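Local coordinates for mannose-6-phosphate isomerase (Helicobacter pylori, PDB 2QH5), which probably makes GDP-mannose from mannose 1-phosphate and GTP, the chain here being the nucleotidyltransferase domain of a type 2 mannose-6-phosphate isomerase family protein, at residues E69-N72 and E73-N76. Residues are numbered along the deposited sequence; the frame is centred on the assembly and turned at random.
Sequences EIKN and EIKN
Ile74 reaches back along the chain to Ile70, four residues earlier, and the Ile70 carbonyl points at CG1 of its longer branch. Starting at CB, 4.1 Å from Ile70 O, the side chain next places CG1 at 3.1 Å from that same oxygen. CG1 lies beside the backbone N of Ile74 (chi1 -49°), the N that itself faces the Ile70 carbonyl, and this brings the branch in front of the oxygen. Its end, CD1, remains close to Ile70 O and then meets the methyl CD1 of Ile70 at 4.2 Å. Isoleucine suits both places because each ethyl arm ends in a methyl that meets its counterpart, and Ile70 also offers an apolar surface to Phe40 of helix 39-48.

The chain here runs from helix 63-69 to strand 78-84, the return leg of a beta-alpha-beta crossover that begins with strand 53-59, parallel to and paired with strand 78-84, in the nucleotidyltransferase domain. The loop curls so that Ile70 O faces two N-H groups and receives two weak bonds, from Glu73 N and from Ile74 N, both 3.4 Å long and bent, the latter to 140° at the hydrogen. Ile74 is then the centre of an inverse gamma turn, in which Lys75 N bonds weakly to Glu73 O at 2.9 Å.

Glu73 lays its methylene CG against Ile70, 3.8 Å from CA of Ile70, and the bend at chi2 (-86°) turns the chain after that meeting. The side chain also touches Phe44 of helix 39-48, while OE2 makes a long, weak ion pair with Lys37. Lys75, on the exposed side, brings CG to 3.8 Å from Asn72 O.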
ATOM      1  N   GLU A  69       9.184   9.654  15.078  1.00 83.12           N
ATOM      2  CA  GLU A  69       8.257  10.607  14.466  1.00 80.94           C
ATOM      3  C   GLU A  69       6.787  10.354  14.778  1.00 82.05           C
ATOM      4  O   GLU A  69       5.946  11.228  14.572  1.00 82.69           O
ATOM      5  CB  GLU A  69       8.485  10.678  12.962  1.00 75.43           C
ATOM      6  CG  GLU A  69       9.669  11.540  12.614  1.00 77.53           C
ATOM      7  CD  GLU A  69      10.006  11.519  11.144  1.00 78.36           C
ATOM      8  OE1 GLU A  69      11.200  11.655  10.818  1.00 77.16           O
ATOM      9  OE2 GLU A  69       9.087  11.363  10.315  1.00 83.46           O
ATOM     10  N   ILE A  70       6.484   9.160  15.274  1.00 86.92           N
ATOM     11  CA  ILE A  70       5.122   8.816  15.667  1.00 92.45           C
ATOM     12  C   ILE A  70       5.013   8.499  17.161  1.00 97.94           C
ATOM     13  O   ILE A  70       4.126   7.756  17.584  1.00 99.17           O
ATOM     14  CB  ILE A  70       4.539   7.643  14.824  1.00 91.65           C
ATOM     15  CG1 ILE A  70       5.418   6.394  14.929  1.00 92.79           C
ATOM     16  CG2 ILE A  70       4.365   8.065  13.374  1.00 87.95           C
ATOM     17  CD1 ILE A  70       4.657   5.099  14.763  1.00 95.07           C
ATOM     18  N   LYS A  71       5.911   9.075  17.954  1.00103.29           N
ATOM     19  CA  LYS A  71       5.877   8.895  19.403  1.00106.96           C
ATOM     20  C   LYS A  71       4.695   9.649  20.015  1.00108.34           C
ATOM     21  O   LYS A  71       4.061   9.164  20.954  1.00108.09           O
ATOM     22  CB  LYS A  71       7.200   9.338  20.038  1.00108.61           C
ATOM     23  CG  LYS A  71       7.413   8.896  21.494  1.00109.94           C
ATOM     24  CD  LYS A  71       7.765   7.412  21.616  1.00108.50           C
ATOM     25  CE  LYS A  71       6.556   6.559  21.999  1.00106.87           C
ATOM     26  NZ  LYS A  71       6.868   5.102  21.977  1.00104.29           N
ATOM     27  N   ASN A  72       4.403  10.825  19.463  1.00111.74           N
ATOM     28  CA  ASN A  72       3.238  11.621  19.858  1.00116.24           C
ATOM     29  C   ASN A  72       1.913  10.948  19.497  1.00118.50           C
ATOM     30  O   ASN A  72       0.925  11.069  20.226  1.00119.53           O
ATOM     31  CB  ASN A  72       3.284  13.007  19.199  1.00115.69           C
ATOM     32  CG  ASN A  72       4.129  14.009  19.975  1.00118.26           C
ATOM     33  OD1 ASN A  72       4.736  13.681  20.998  1.00120.63           O
ATOM     34  ND2 ASN A  72       4.170  15.243  19.485  1.00116.67           N
ATOM     35  N   GLU A  73       1.913  10.232  18.374  1.00119.06           N
ATOM     36  CA  GLU A  73       0.689   9.732  17.749  1.00118.35           C
ATOM     37  C   GLU A  73       0.134   8.433  18.357  1.00117.82           C
ATOM     38  O   GLU A  73      -1.064   8.163  18.245  1.00116.34           O
ATOM     39  CB  GLU A  73       0.904   9.565  16.241  1.00118.67           C
ATOM     40  CG  GLU A  73       1.751  10.658  15.578  1.00121.62           C
ATOM     41  CD  GLU A  73       0.952  11.885  15.163  1.00126.70           C
ATOM     42  OE1 GLU A  73      -0.296  11.818  15.140  1.00129.67           O
ATOM     43  OE2 GLU A  73       1.579  12.921  14.847  1.00128.89           O
ATOM     44  N   ILE A  74       0.995   7.634  18.988  1.00118.95           N
ATOM     45  CA  ILE A  74       0.561   6.383  19.624  1.00120.24           C
ATOM     46  C   ILE A  74      -0.173   6.652  20.943  1.00122.51           C
ATOM     47  O   ILE A  74       0.420   6.608  22.027  1.00124.19           O
ATOM     48  CB  ILE A  74       1.736   5.395  19.867  1.00119.68           C
ATOM     49  CG1 ILE A  74       2.574   5.221  18.600  1.00118.15           C
ATOM     50  CG2 ILE A  74       1.212   4.031  20.337  1.00119.69           C
ATOM     51  CD1 ILE A  74       3.954   4.629  18.848  1.00117.75           C
ATOM     52  N   LYS A  75      -1.466   6.949  20.836  1.00122.87           N
ATOM     53  CA  LYS A  75      -2.318   7.128  22.006  1.00122.60           C
ATOM     54  C   LYS A  75      -3.240   5.922  22.119  1.00120.41           C
ATOM     55  O   LYS A  75      -4.308   5.888  21.497  1.00120.96           O
ATOM     56  CB  LYS A  75      -3.130   8.426  21.912  1.00124.59           C
ATOM     57  CG  LYS A  75      -2.289   9.688  21.718  1.00128.37           C
ATOM     58  CD  LYS A  75      -2.890  10.891  22.442  1.00132.61           C
ATOM     59  CE  LYS A  75      -2.556  10.869  23.935  1.00133.70           C
ATOM     60  NZ  LYS A  75      -3.133  12.030  24.671  1.00133.26           N
ATOM     61  N   ASN A  76      -2.801   4.933  22.899  1.00117.34           N
ATOM     62  CA  ASN A  76      -3.472   3.629  23.031  1.00114.75           C
ATOM     63  C   ASN A  76      -3.534   2.810  21.730  1.00110.41           C
ATOM     64  O   ASN A  76      -4.244   1.803  21.656  1.00108.83           O
ATOM     65  CB  ASN A  76      -4.873   3.767  23.658  1.00117.17           C
ATOM     66  CG  ASN A  76      -4.834   3.929  25.175  1.00120.73           C
ATOM     67  OD1 ASN A  76      -3.775   3.837  25.803  1.00121.88           O
ATOM     68  ND2 ASN A  76      -6.001   4.168  25.768  1.00121.20           N
TER